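Putative nitrite reductase NADPH (Small subunit) oxidoreductase protein (Vibrio parahaemolyticus RIMD 2210633, PDB 3C0D) probably serves as the small subunit of an NAD(P)H-dependent nitrite reductase in nitrate assimilation and has a Rieske-like fold. Local coordinates at residues K6-Q11 and D102-Y107; W46-K51 and E89-K94; A52-R57 and A70-K75. One frame throughout, in Å; residues are numbered along the deposited sequence.

Contact 1 of 3, residues K6-Q11 and D102-Y107; sequences KVKLCQ and DNQVCY
Val7 sits over one face of the Tyr107 ring, its CB 3.8 Å from the centroid of the Tyr107 ring and displaced toward the rim, in a CH-pi contact. The two side chains lie side by side, pointing the same way. Leu9 crosses Tyr107 at about a right angle, with Leu9 CD1 3.5 Å from Tyr107 CD2. The backbones of Val7 and Tyr107 form an antiparallel hydrogen-bonded pair, Val7 N bonding to Tyr107 O at 3.0 Å while Tyr107 N returns a bond to Val7 O. The regular register then breaks in a classic beta bulge, for Leu9 and Cys10 both face Val105. Three donors grip the Val105 carbonyl oxygen: Leu9 N lies 2.8 Å from Val105 O, Cys10 N reaches the same oxygen at 3.3 Å, and Gln104 NE2 comes to Val105 O at 3.1 Å from well above the carbonyl plane. A bend at chi2 (56°) swings Gln104 CD round, and the amide it carries can reach that oxygen.

The lysines make the open part of the contact: both are exposed and their ends lead away, although their CB atoms still touch the other strand. Lys8 passes Gln104 crosswise, Lys8 CB lying 3.4 Å from Gln104 NE2. Lys6 rests CB against CB of the buried Cys106 at 3.7 Å, and its ammonium group makes a salt bridge with Asp101.

Strand 6-11 is thus joined to strand 104-108, which pairs in turn with strand 95-100. Val105 packs on Val98 and Val100 of that strand, whereas Leu9 touches Ile25 and Leu32 of strands 21-25 and 28-35.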
ATOM      1  N   LYS A   6      -1.619 -17.266  -5.383  1.00 63.20           N
ATOM      2  CA  LYS A   6      -1.996 -15.885  -5.655  1.00 59.01           C
ATOM      3  C   LYS A   6      -3.479 -15.749  -5.993  1.00 57.41           C
ATOM      4  O   LYS A   6      -4.045 -16.574  -6.707  1.00 56.68           O
ATOM      5  CB  LYS A   6      -1.150 -15.325  -6.801  1.00 57.29           C
ATOM      6  CG  LYS A   6      -1.245 -16.102  -8.096  1.00 54.95           C
ATOM      7  CD  LYS A   6      -0.378 -15.465  -9.174  1.00 54.96           C
ATOM      8  CE  LYS A   6       1.084 -15.417  -8.750  1.00 53.35           C
ATOM      9  NZ  LYS A   6       1.923 -14.828  -9.820  1.00 53.38           N
ATOM     10  N   VAL A   7      -4.102 -14.696  -5.475  1.00 55.72           N
ATOM     11  CA  VAL A   7      -5.526 -14.455  -5.697  1.00 52.59           C
ATOM     12  C   VAL A   7      -5.748 -13.178  -6.508  1.00 50.17           C
ATOM     13  O   VAL A   7      -5.294 -12.104  -6.111  1.00 49.05           O
ATOM     14  CB  VAL A   7      -6.272 -14.293  -4.342  1.00 52.71           C
ATOM     15  CG1 VAL A   7      -7.785 -14.406  -4.550  1.00 52.79           C
ATOM     16  CG2 VAL A   7      -5.777 -15.326  -3.349  1.00 52.32           C
ATOM     17  N   LYS A   8      -6.449 -13.291  -7.634  1.00 47.35           N
ATOM     18  CA  LYS A   8      -6.731 -12.122  -8.459  1.00 45.91           C
ATOM     19  C   LYS A   8      -7.287 -11.014  -7.577  1.00 44.63           C
ATOM     20  O   LYS A   8      -8.230 -11.234  -6.816  1.00 44.99           O
ATOM     21  CB  LYS A   8      -7.743 -12.470  -9.560  1.00 48.24           C
ATOM     22  CG  LYS A   8      -7.204 -13.430 -10.629  1.00 48.91           C
ATOM     23  CD  LYS A   8      -8.244 -13.744 -11.695  1.00 48.87           C
ATOM     24  CE  LYS A   8      -7.662 -14.670 -12.753  1.00 50.72           C
ATOM     25  NZ  LYS A   8      -8.668 -15.133 -13.748  1.00 50.37           N
ATOM     26  N   LEU A   9      -6.694  -9.827  -7.679  1.00 42.89           N
ATOM     27  CA  LEU A   9      -7.092  -8.657  -6.888  1.00 41.53           C
ATOM     28  C   LEU A   9      -7.746  -7.590  -7.780  1.00 41.09           C
ATOM     29  O   LEU A   9      -8.897  -7.191  -7.567  1.00 38.74           O
ATOM     30  CB  LEU A   9      -5.850  -8.090  -6.210  1.00 41.50           C
ATOM     31  CG  LEU A   9      -6.029  -7.262  -4.948  1.00 43.67           C
ATOM     32  CD1 LEU A   9      -6.891  -8.014  -3.957  1.00 44.48           C
ATOM     33  CD2 LEU A   9      -4.663  -6.983  -4.353  1.00 43.80           C
ATOM     34  N   CYS A  10      -6.992  -7.118  -8.772  1.00 41.90           N
ATOM     35  CA  CYS A  10      -7.489  -6.133  -9.737  1.00 40.77           C
ATOM     36  C   CYS A  10      -6.594  -6.066 -10.970  1.00 41.62           C
ATOM     37  O   CYS A  10      -5.547  -6.707 -11.029  1.00 40.57           O
ATOM     38  CB  CYS A  10      -7.579  -4.744  -9.110  1.00 40.29           C
ATOM     39  SG  CYS A  10      -6.012  -3.863  -8.926  1.00 38.09           S
ATOM     40  N   GLN A  11      -7.032  -5.291 -11.958  1.00 44.13           N
ATOM     41  CA  GLN A  11      -6.301  -5.095 -13.212  1.00 43.29           C
ATOM     42  C   GLN A  11      -5.346  -3.928 -13.015  1.00 41.62           C
ATOM     43  O   GLN A  11      -5.722  -2.931 -12.408  1.00 42.35           O
ATOM     44  CB  GLN A  11      -7.267  -4.732 -14.335  1.00 45.61           C
ATOM     45  CG  GLN A  11      -8.104  -5.873 -14.839  1.00 47.02           C
ATOM     46  CD  GLN A  11      -7.258  -6.973 -15.422  1.00 47.58           C
ATOM     47  OE1 GLN A  11      -6.884  -7.924 -14.728  1.00 46.34           O
ATOM     48  NE2 GLN A  11      -6.933  -6.844 -16.706  1.00 47.58           N
ATOM     49  N   ASP A 102       0.410 -10.570 -16.010  1.00 55.15           N
ATOM     50  CA  ASP A 102       0.228  -9.875 -17.284  1.00 54.32           C
ATOM     51  C   ASP A 102      -0.113  -8.453 -16.881  1.00 53.49           C
ATOM     52  O   ASP A 102       0.760  -7.589 -16.798  1.00 54.35           O
ATOM     53  CB  ASP A 102      -0.900 -10.512 -18.089  1.00 56.43           C
ATOM     54  CG  ASP A 102      -0.385 -11.307 -19.289  1.00 57.46           C
ATOM     55  OD1 ASP A 102       0.788 -11.760 -19.272  1.00 56.63           O
ATOM     56  OD2 ASP A 102      -1.165 -11.482 -20.248  1.00 57.19           O
ATOM     57  N   ASN A 103      -1.387  -8.205 -16.636  1.00 51.92           N
ATOM     58  CA  ASN A 103      -1.811  -6.903 -16.151  1.00 49.28           C
ATOM     59  C   ASN A 103      -2.709  -7.269 -14.991  1.00 47.81           C
ATOM     60  O   ASN A 103      -3.585  -6.516 -14.578  1.00 50.00           O
ATOM     61  CB  ASN A 103      -2.568  -6.118 -17.222  1.00 47.29           C
ATOM     62  CG  ASN A 103      -1.642  -5.288 -18.088  1.00 45.90           C
ATOM     63  OD1 ASN A 103      -0.784  -4.561 -17.581  1.00 41.64           O
ATOM     64  ND2 ASN A 103      -1.814  -5.385 -19.401  1.00 47.32           N
ATOM     65  N   GLN A 104      -2.458  -8.463 -14.474  1.00 46.32           N
ATOM     66  CA  GLN A 104      -3.213  -9.008 -13.370  1.00 45.44           C
ATOM     67  C   GLN A 104      -2.472  -8.753 -12.077  1.00 44.65           C
ATOM     68  O   GLN A 104      -1.327  -9.185 -11.901  1.00 45.97           O
ATOM     69  CB  GLN A 104      -3.405 -10.515 -13.561  1.00 44.82           C
ATOM     70  CG  GLN A 104      -4.239 -11.176 -12.497  1.00 43.09           C
ATOM     71  CD  GLN A 104      -5.597 -10.534 -12.377  1.00 47.09           C
ATOM     72  OE1 GLN A 104      -6.335 -10.429 -13.357  1.00 47.58           O
ATOM     73  NE2 GLN A 104      -5.938 -10.088 -11.173  1.00 48.24           N
ATOM     74  N   VAL A 105      -3.114  -8.032 -11.174  1.00 41.93           N
ATOM     75  CA  VAL A 105      -2.501  -7.762  -9.892  1.00 39.83           C
ATOM     76  C   VAL A 105      -3.075  -8.777  -8.916  1.00 40.48           C
ATOM     77  O   VAL A 105      -4.288  -8.938  -8.818  1.00 40.86           O
ATOM     78  CB  VAL A 105      -2.810  -6.345  -9.416  1.00 36.69           C
ATOM     79  CG1 VAL A 105      -2.187  -6.111  -8.070  1.00 34.34           C
ATOM     80  CG2 VAL A 105      -2.286  -5.355 -10.431  1.00 35.23           C
ATOM     81  N   CYS A 106      -2.199  -9.487  -8.222  1.00 40.42           N
ATOM     82  CA  CYS A 106      -2.638 -10.489  -7.269  1.00 41.61           C
ATOM     83  C   CYS A 106      -1.991 -10.260  -5.916  1.00 43.64           C
ATOM     84  O   CYS A 106      -1.019  -9.515  -5.793  1.00 43.89           O
ATOM     85  CB  CYS A 106      -2.244 -11.892  -7.752  1.00 40.26           C
ATOM     86  SG  CYS A 106      -3.034 -12.488  -9.250  1.00 40.46           S
ATOM     87  N   TYR A 107      -2.535 -10.904  -4.896  1.00 45.76           N
ATOM     88  CA  TYR A 107      -1.937 -10.823  -3.580  1.00 49.53           C
ATOM     89  C   TYR A 107      -1.569 -12.267  -3.253  1.00 53.22           C
ATOM     90  O   TYR A 107      -2.247 -13.198  -3.682  1.00 54.63           O
ATOM     91  CB  TYR A 107      -2.917 -10.222  -2.573  1.00 48.46           C
ATOM     92  CG  TYR A 107      -4.086 -11.075  -2.172  1.00 48.45           C
ATOM     93  CD1 TYR A 107      -3.974 -12.011  -1.145  1.00 49.71           C
ATOM     94  CD2 TYR A 107      -5.334 -10.880  -2.746  1.00 50.45           C
ATOM     95  CE1 TYR A 107      -5.096 -12.729  -0.689  1.00 49.95           C
ATOM     96  CE2 TYR A 107      -6.463 -11.592  -2.301  1.00 51.52           C
ATOM     97  CZ  TYR A 107      -6.339 -12.510  -1.270  1.00 50.49           C
ATOM     98  OH  TYR A 107      -7.464 -13.167  -0.811  1.00 49.10           O
TER

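Contact 2 of 3, residues W46-K51 and E89-K94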
ATOM      1  N   TRP A  46      -6.162   2.020   6.762  1.00 31.75           N
ATOM      2  CA  TRP A  46      -6.435   2.712   8.019  1.00 34.07           C
ATOM      3  C   TRP A  46      -5.151   3.358   8.588  1.00 33.82           C
ATOM      4  O   TRP A  46      -4.130   2.692   8.751  1.00 34.93           O
ATOM      5  CB  TRP A  46      -7.048   1.714   9.010  1.00 36.07           C
ATOM      6  CG  TRP A  46      -7.307   2.227  10.402  1.00 37.04           C
ATOM      7  CD1 TRP A  46      -6.477   2.131  11.473  1.00 37.40           C
ATOM      8  CD2 TRP A  46      -8.496   2.876  10.873  1.00 39.00           C
ATOM      9  NE1 TRP A  46      -7.069   2.669  12.586  1.00 38.18           N
ATOM     10  CE2 TRP A  46      -8.311   3.133  12.249  1.00 40.06           C
ATOM     11  CE3 TRP A  46      -9.704   3.258  10.267  1.00 40.03           C
ATOM     12  CZ2 TRP A  46      -9.288   3.764  13.035  1.00 38.69           C
ATOM     13  CZ3 TRP A  46     -10.678   3.883  11.046  1.00 39.40           C
ATOM     14  CH2 TRP A  46     -10.463   4.125  12.418  1.00 39.20           C
ATOM     15  N   ASP A  47      -5.216   4.663   8.850  1.00 33.71           N
ATOM     16  CA  ASP A  47      -4.111   5.438   9.412  1.00 34.52           C
ATOM     17  C   ASP A  47      -4.093   5.248  10.929  1.00 36.51           C
ATOM     18  O   ASP A  47      -4.969   5.746  11.637  1.00 37.78           O
ATOM     19  CB  ASP A  47      -4.313   6.919   9.100  1.00 35.12           C
ATOM     20  CG  ASP A  47      -3.273   7.802   9.758  1.00 36.81           C
ATOM     21  OD1 ASP A  47      -2.511   7.299  10.612  1.00 38.65           O
ATOM     22  OD2 ASP A  47      -3.221   9.003   9.429  1.00 36.99           O
ATOM     23  N   PRO A  48      -3.082   4.550  11.453  1.00 37.75           N
ATOM     24  CA  PRO A  48      -2.957   4.293  12.898  1.00 38.18           C
ATOM     25  C   PRO A  48      -2.841   5.548  13.751  1.00 38.23           C
ATOM     26  O   PRO A  48      -3.102   5.525  14.944  1.00 37.72           O
ATOM     27  CB  PRO A  48      -1.708   3.432  12.985  1.00 38.84           C
ATOM     28  CG  PRO A  48      -0.864   3.991  11.861  1.00 39.42           C
ATOM     29  CD  PRO A  48      -1.860   4.156  10.734  1.00 37.67           C
ATOM     30  N   ILE A  49      -2.427   6.639  13.128  1.00 39.47           N
ATOM     31  CA  ILE A  49      -2.277   7.913  13.813  1.00 39.74           C
ATOM     32  C   ILE A  49      -3.166   8.846  13.006  1.00 42.56           C
ATOM     33  O   ILE A  49      -2.725   9.415  11.994  1.00 46.74           O
ATOM     34  CB  ILE A  49      -0.834   8.469  13.702  1.00 37.89           C
ATOM     35  CG1 ILE A  49       0.192   7.369  13.972  1.00 34.74           C
ATOM     36  CG2 ILE A  49      -0.645   9.602  14.691  1.00 37.49           C
ATOM     37  CD1 ILE A  49       1.600   7.816  13.694  1.00 33.88           C
ATOM     38  N   GLY A  50      -4.407   9.022  13.431  1.00 40.34           N
ATOM     39  CA  GLY A  50      -5.291   9.893  12.673  1.00 38.60           C
ATOM     40  C   GLY A  50      -6.641   9.232  12.732  1.00 38.30           C
ATOM     41  O   GLY A  50      -7.682   9.887  12.673  1.00 38.15           O
ATOM     42  N   LYS A  51      -6.591   7.908  12.824  1.00 35.78           N
ATOM     43  CA  LYS A  51      -7.772   7.092  12.968  1.00 35.65           C
ATOM     44  C   LYS A  51      -8.855   7.216  11.904  1.00 35.05           C
ATOM     45  O   LYS A  51      -9.965   7.674  12.190  1.00 35.91           O
ATOM     46  CB  LYS A  51      -8.361   7.365  14.350  1.00 33.70           C
ATOM     47  CG  LYS A  51      -7.335   7.246  15.439  1.00 31.13           C
ATOM     48  CD  LYS A  51      -6.739   5.861  15.412  1.00 33.11           C
ATOM     49  CE  LYS A  51      -5.743   5.673  16.529  1.00 35.02           C
ATOM     50  NZ  LYS A  51      -5.111   4.333  16.423  1.00 37.85           N
ATOM     51  N   GLU A  89       8.960   5.910  15.130  1.00 68.44           N
ATOM     52  CA  GLU A  89       9.371   4.519  15.032  1.00 69.09           C
ATOM     53  C   GLU A  89       8.418   3.523  15.662  1.00 67.34           C
ATOM     54  O   GLU A  89       8.557   2.328  15.440  1.00 67.21           O
ATOM     55  CB  GLU A  89      10.775   4.360  15.619  1.00 72.21           C
ATOM     56  CG  GLU A  89      11.857   5.000  14.749  1.00 75.85           C
ATOM     57  CD  GLU A  89      13.051   5.485  15.549  1.00 78.47           C
ATOM     58  OE1 GLU A  89      12.863   6.368  16.420  1.00 79.39           O
ATOM     59  OE2 GLU A  89      14.175   4.983  15.304  1.00 78.69           O
ATOM     60  N   ALA A  90       7.438   4.006  16.419  1.00 65.78           N
ATOM     61  CA  ALA A  90       6.475   3.118  17.067  1.00 63.82           C
ATOM     62  C   ALA A  90       5.361   2.628  16.138  1.00 63.25           C
ATOM     63  O   ALA A  90       4.778   1.561  16.363  1.00 62.70           O
ATOM     64  CB  ALA A  90       5.867   3.807  18.266  1.00 64.18           C
ATOM     65  N   HIS A  91       5.071   3.404  15.097  1.00 61.91           N
ATOM     66  CA  HIS A  91       4.019   3.058  14.139  1.00 59.65           C
ATOM     67  C   HIS A  91       4.506   2.414  12.844  1.00 57.36           C
ATOM     68  O   HIS A  91       5.534   2.792  12.288  1.00 56.48           O
ATOM     69  CB  HIS A  91       3.187   4.300  13.840  1.00 59.70           C
ATOM     70  CG  HIS A  91       2.275   4.677  14.963  1.00 60.15           C
ATOM     71  ND1 HIS A  91       1.100   4.004  15.217  1.00 60.25           N
ATOM     72  CD2 HIS A  91       2.392   5.612  15.937  1.00 59.06           C
ATOM     73  CE1 HIS A  91       0.530   4.507  16.298  1.00 59.69           C
ATOM     74  NE2 HIS A  91       1.295   5.484  16.753  1.00 60.26           N
ATOM     75  N   CYS A  92       3.746   1.434  12.374  1.00 54.54           N
ATOM     76  CA  CYS A  92       4.084   0.706  11.162  1.00 52.65           C
ATOM     77  C   CYS A  92       2.789   0.197  10.528  1.00 50.54           C
ATOM     78  O   CYS A  92       1.888  -0.252  11.236  1.00 51.37           O
ATOM     79  CB  CYS A  92       5.004  -0.471  11.519  1.00 53.48           C
ATOM     80  SG  CYS A  92       5.729  -1.356  10.115  1.00 57.97           S
ATOM     81  N   LEU A  93       2.684   0.271   9.203  1.00 47.36           N
ATOM     82  CA  LEU A  93       1.482  -0.189   8.512  1.00 45.09           C
ATOM     83  C   LEU A  93       1.578  -1.658   8.116  1.00 44.21           C
ATOM     84  O   LEU A  93       2.656  -2.153   7.773  1.00 44.19           O
ATOM     85  CB  LEU A  93       1.233   0.638   7.245  1.00 45.11           C
ATOM     86  CG  LEU A  93       1.022   2.152   7.302  1.00 45.01           C
ATOM     87  CD1 LEU A  93       0.688   2.671   5.912  1.00 43.56           C
ATOM     88  CD2 LEU A  93      -0.095   2.475   8.257  1.00 46.35           C
ATOM     89  N   LYS A  94       0.451  -2.361   8.151  1.00 42.01           N
ATOM     90  CA  LYS A  94       0.460  -3.764   7.763  1.00 41.46           C
ATOM     91  C   LYS A  94       0.661  -3.808   6.250  1.00 42.28           C
ATOM     92  O   LYS A  94       0.166  -2.942   5.516  1.00 40.10           O
ATOM     93  CB  LYS A  94      -0.852  -4.451   8.163  1.00 39.67           C
ATOM     94  CG  LYS A  94      -0.869  -5.940   7.876  1.00 37.59           C
ATOM     95  CD  LYS A  94      -2.100  -6.614   8.456  1.00 38.34           C
ATOM     96  CE  LYS A  94      -2.108  -8.123   8.168  1.00 38.00           C
ATOM     97  NZ  LYS A  94      -3.385  -8.816   8.557  1.00 36.42           N
TER
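The imidazole of His91 carries Ile49 on one face: Ile49 CG1 stands 3.4 Å from the centroid of the His91 ring, almost on the ring normal, a well-centred CH-pi contact. Ile49 CD1 continues over the same ring near CD2 and CG. Pro48 meets the imidazole obliquely, its CB 3.6 Å from His91 ND1, as the two side chains slide past each other in opposite directions. The Trp46 indole has the backbone carbon of Lys51 over one face, offset toward the rim, and meets Tyr53 edge-to-face. A chi1 of -45° sets Ile49 CG1 anti to its carbonyl carbon, and it is this atom that stands over the imidazole centre.

Pro48 also reaches Leu93, which it crosses at about a right angle, with Pro48 CD 3.5 Å from Leu93 CD2. No hydrogen bond links the two segments; the polar bonds instead shape the 46-51 turn from within. Asp47 OD1 accepts from Ile49 N at 2.6 Å, forming an Asx turn, although the carboxylate is modelled too close to the Ile49 carbonyl for its exact placement to be trusted. Lys51 N bonds to Asp47 O at 3.0 Å and Lys51 NZ to Pro48 O at 2.8 Å. Gly50 adopts phi 142°, where a CB would press on Ile49 O.

This turn, probably the counterpart of the first cluster-binding loop of classical Rieske proteins, leaves the end of strand 39-47 and packs on the loop between strands 77-79 and 95-100. That loop is tied by backbone bonds from His91 to Cys85 and Leu93 to Gly83, while Phe78 of strand 77-79 touches both Pro48 and Leu93.

Contact 3 of 3, residues A52-R57 and A70-K75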
ATOM      1  N   ALA A  52      -8.545   6.790  10.684  1.00 33.74           N
ATOM      2  CA  ALA A  52      -9.520   6.833   9.601  1.00 31.29           C
ATOM      3  C   ALA A  52      -8.953   6.172   8.359  1.00 29.10           C
ATOM      4  O   ALA A  52      -7.753   6.256   8.111  1.00 27.50           O
ATOM      5  CB  ALA A  52      -9.918   8.272   9.297  1.00 28.98           C
ATOM      6  N   TYR A  53      -9.809   5.488   7.601  1.00 27.41           N
ATOM      7  CA  TYR A  53      -9.354   4.851   6.381  1.00 26.12           C
ATOM      8  C   TYR A  53      -9.085   6.025   5.490  1.00 27.55           C
ATOM      9  O   TYR A  53     -10.026   6.652   5.000  1.00 28.03           O
ATOM     10  CB  TYR A  53     -10.438   4.001   5.731  1.00 24.17           C
ATOM     11  CG  TYR A  53     -10.970   2.888   6.582  1.00 21.90           C
ATOM     12  CD1 TYR A  53     -10.182   1.783   6.904  1.00 20.87           C
ATOM     13  CD2 TYR A  53     -12.262   2.943   7.077  1.00 21.35           C
ATOM     14  CE1 TYR A  53     -10.680   0.750   7.704  1.00 21.31           C
ATOM     15  CE2 TYR A  53     -12.767   1.928   7.877  1.00 22.10           C
ATOM     16  CZ  TYR A  53     -11.983   0.836   8.182  1.00 21.41           C
ATOM     17  OH  TYR A  53     -12.533  -0.181   8.918  1.00 20.85           O
ATOM     18  N   VAL A  54      -7.806   6.327   5.274  1.00 28.72           N
ATOM     19  CA  VAL A  54      -7.450   7.466   4.453  1.00 27.63           C
ATOM     20  C   VAL A  54      -6.091   7.364   3.758  1.00 28.34           C
ATOM     21  O   VAL A  54      -5.711   8.277   3.010  1.00 27.93           O
ATOM     22  CB  VAL A  54      -7.502   8.754   5.309  1.00 27.23           C
ATOM     23  CG1 VAL A  54      -6.315   8.825   6.248  1.00 24.45           C
ATOM     24  CG2 VAL A  54      -7.564   9.966   4.408  1.00 28.10           C
HETATM   25  N   MSE A  55      -5.370   6.265   3.970  1.00 28.45           N
HETATM   26  CA  MSE A  55      -4.058   6.129   3.362  1.00 30.13           C
HETATM   27  C   MSE A  55      -4.073   6.140   1.849  1.00 29.38           C
HETATM   28  O   MSE A  55      -3.082   6.503   1.213  1.00 29.04           O
HETATM   29  CB  MSE A  55      -3.351   4.870   3.861  1.00 33.41           C
HETATM   30  CG  MSE A  55      -3.007   4.893   5.359  1.00 41.55           C
HETATM   31 SE   MSE A  55      -2.080   6.507   6.050  1.00 53.32          SE
HETATM   32  CE  MSE A  55      -0.405   6.357   5.060  1.00 44.23           C
ATOM     33  N   SER A  56      -5.191   5.764   1.249  1.00 26.89           N
ATOM     34  CA  SER A  56      -5.228   5.761  -0.203  1.00 28.10           C
ATOM     35  C   SER A  56      -5.149   7.193  -0.719  1.00 29.08           C
ATOM     36  O   SER A  56      -4.772   7.439  -1.853  1.00 30.49           O
ATOM     37  CB  SER A  56      -6.508   5.098  -0.698  1.00 28.06           C
ATOM     38  OG  SER A  56      -7.500   6.053  -1.002  1.00 29.18           O
ATOM     39  N   ARG A  57      -5.470   8.146   0.139  1.00 31.72           N
ATOM     40  CA  ARG A  57      -5.472   9.542  -0.257  1.00 31.20           C
ATOM     41  C   ARG A  57      -4.170  10.276   0.046  1.00 31.19           C
ATOM     42  O   ARG A  57      -4.062  11.470  -0.204  1.00 32.42           O
ATOM     43  CB  ARG A  57      -6.646  10.261   0.425  1.00 32.16           C
ATOM     44  CG  ARG A  57      -8.053   9.720   0.093  1.00 32.82           C
ATOM     45  CD  ARG A  57      -8.360   9.851  -1.389  1.00 36.03           C
ATOM     46  NE  ARG A  57      -7.994  11.174  -1.880  1.00 41.07           N
ATOM     47  CZ  ARG A  57      -7.645  11.435  -3.137  1.00 43.49           C
ATOM     48  NH1 ARG A  57      -7.617  10.453  -4.033  1.00 44.60           N
ATOM     49  NH2 ARG A  57      -7.305  12.673  -3.491  1.00 43.08           N
ATOM     50  N   ALA A  70       2.595   9.885   2.620  1.00 38.05           N
ATOM     51  CA  ALA A  70       2.284  10.786   3.723  1.00 39.27           C
ATOM     52  C   ALA A  70       0.786  10.735   4.082  1.00 39.16           C
ATOM     53  O   ALA A  70      -0.080  10.952   3.223  1.00 38.87           O
ATOM     54  CB  ALA A  70       2.682  12.220   3.348  1.00 37.58           C
ATOM     55  N   SER A  71       0.476  10.442   5.341  1.00 37.76           N
ATOM     56  CA  SER A  71      -0.924  10.404   5.729  1.00 38.67           C
ATOM     57  C   SER A  71      -1.501  11.777   5.411  1.00 38.44           C
ATOM     58  O   SER A  71      -0.853  12.798   5.654  1.00 37.44           O
ATOM     59  CB  SER A  71      -1.082  10.109   7.219  1.00 37.48           C
ATOM     60  OG  SER A  71      -2.444  10.242   7.592  1.00 34.84           O
ATOM     61  N   PRO A  72      -2.715  11.820   4.842  1.00 37.93           N
ATOM     62  CA  PRO A  72      -3.349  13.099   4.504  1.00 38.25           C
ATOM     63  C   PRO A  72      -3.905  13.837   5.728  1.00 40.71           C
ATOM     64  O   PRO A  72      -4.504  14.904   5.589  1.00 42.24           O
ATOM     65  CB  PRO A  72      -4.432  12.690   3.525  1.00 36.58           C
ATOM     66  CG  PRO A  72      -4.809  11.343   4.011  1.00 36.84           C
ATOM     67  CD  PRO A  72      -3.500  10.690   4.322  1.00 35.26           C
ATOM     68  N   LEU A  73      -3.697  13.277   6.921  1.00 40.43           N
ATOM     69  CA  LEU A  73      -4.181  13.911   8.144  1.00 40.80           C
ATOM     70  C   LEU A  73      -3.062  14.617   8.922  1.00 42.28           C
ATOM     71  O   LEU A  73      -2.843  15.818   8.760  1.00 42.51           O
ATOM     72  CB  LEU A  73      -4.879  12.871   9.036  1.00 40.09           C
ATOM     73  CG  LEU A  73      -6.134  12.181   8.467  1.00 39.35           C
ATOM     74  CD1 LEU A  73      -6.706  11.221   9.493  1.00 34.34           C
ATOM     75  CD2 LEU A  73      -7.178  13.214   8.083  1.00 37.71           C
ATOM     76  N   TYR A  74      -2.353  13.878   9.766  1.00 44.09           N
ATOM     77  CA  TYR A  74      -1.261  14.457  10.549  1.00 45.19           C
ATOM     78  C   TYR A  74       0.113  14.344   9.850  1.00 45.66           C
ATOM     79  O   TYR A  74       1.174  14.369  10.483  1.00 44.09           O
ATOM     80  CB  TYR A  74      -1.243  13.810  11.934  1.00 46.42           C
ATOM     81  CG  TYR A  74      -2.508  14.092  12.705  1.00 47.52           C
ATOM     82  CD1 TYR A  74      -2.789  15.378  13.165  1.00 48.80           C
ATOM     83  CD2 TYR A  74      -3.448  13.087  12.939  1.00 47.84           C
ATOM     84  CE1 TYR A  74      -3.988  15.667  13.843  1.00 48.84           C
ATOM     85  CE2 TYR A  74      -4.650  13.355  13.617  1.00 48.75           C
ATOM     86  CZ  TYR A  74      -4.914  14.652  14.065  1.00 50.31           C
ATOM     87  OH  TYR A  74      -6.101  14.943  14.716  1.00 49.93           O
ATOM     88  N   LYS A  75       0.052  14.225   8.525  1.00 46.15           N
ATOM     89  CA  LYS A  75       1.207  14.152   7.630  1.00 47.02           C
ATOM     90  C   LYS A  75       2.365  13.179   7.878  1.00 46.79           C
ATOM     91  O   LYS A  75       3.407  13.319   7.229  1.00 47.00           O
ATOM     92  CB  LYS A  75       1.806  15.555   7.455  1.00 47.12           C
ATOM     93  CG  LYS A  75       0.839  16.613   6.979  1.00 49.29           C
ATOM     94  CD  LYS A  75       0.294  16.310   5.591  1.00 53.06           C
ATOM     95  CE  LYS A  75      -0.557  17.473   5.063  1.00 54.29           C
ATOM     96  NZ  LYS A  75      -1.717  17.800   5.955  1.00 52.64           N
TER
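Met55 and Ser71 bring the two backbones to a CA-CA distance of 5.8 Å, where the 3-10 segment 55-57, begun by a bond of 2.9 Å from Arg57 N to Val54 O, passes the loop that follows strand 67-70. Val54 and Pro72 reach toward each other tip to tip, and the Val54 carbonyl oxygen lies beside the proline ring as well. Val54 CG1 touches both Pro72 and Leu73, 3.7 Å from Pro72 CG and 4.0 Å from Leu73 CG. Met55, a selenomethionine, sets out from its backbone away from the loop but turns back: a chi2 of -50° places its selenium, and SE comes 3.9 Å from Ser71 CB. Ser71 OG takes a weak bond of 3.4 Å from Leu73 N; its stronger partner is probably the Asp47 carboxylate, although that approach is modelled too short to be relied on in detail. Arg57 CB lies 4.2 Å from the same Pro72 CG, and the Arg57 carbonyl oxygen comes near Pro72 CB.

Apolar packing of two loops beside a three-stranded antiparallel sheet is consistent with the Rieske-like fold. The 70-75 loop probably corresponds to a cluster-binding loop of classical Rieske proteins, yet residues 70-75 hold no cysteine or histidine.

How the contacts relate
Contacts 1 and 2 are surface contacts, whereas contact 3 is partly buried. Contact 1 lies across the chain's centre from the other two, its centre about 26 Å from that of contact 2, and is the one built on paired strands, so backbone hydrogen bonds dominate it. Contacts 2 and 3 have no hydrogen bond between their own segments and rely on apolar and ring packing between turns and loops. They adjoin, with centres about 10 Å apart: strands 39-47 and 52-53 are neighbours in one sheet, Trp46 packs on Ala52, and Asp47, in the turn of contact 2, probably bonds to Ser71 of contact 3. All three reach that same sheet.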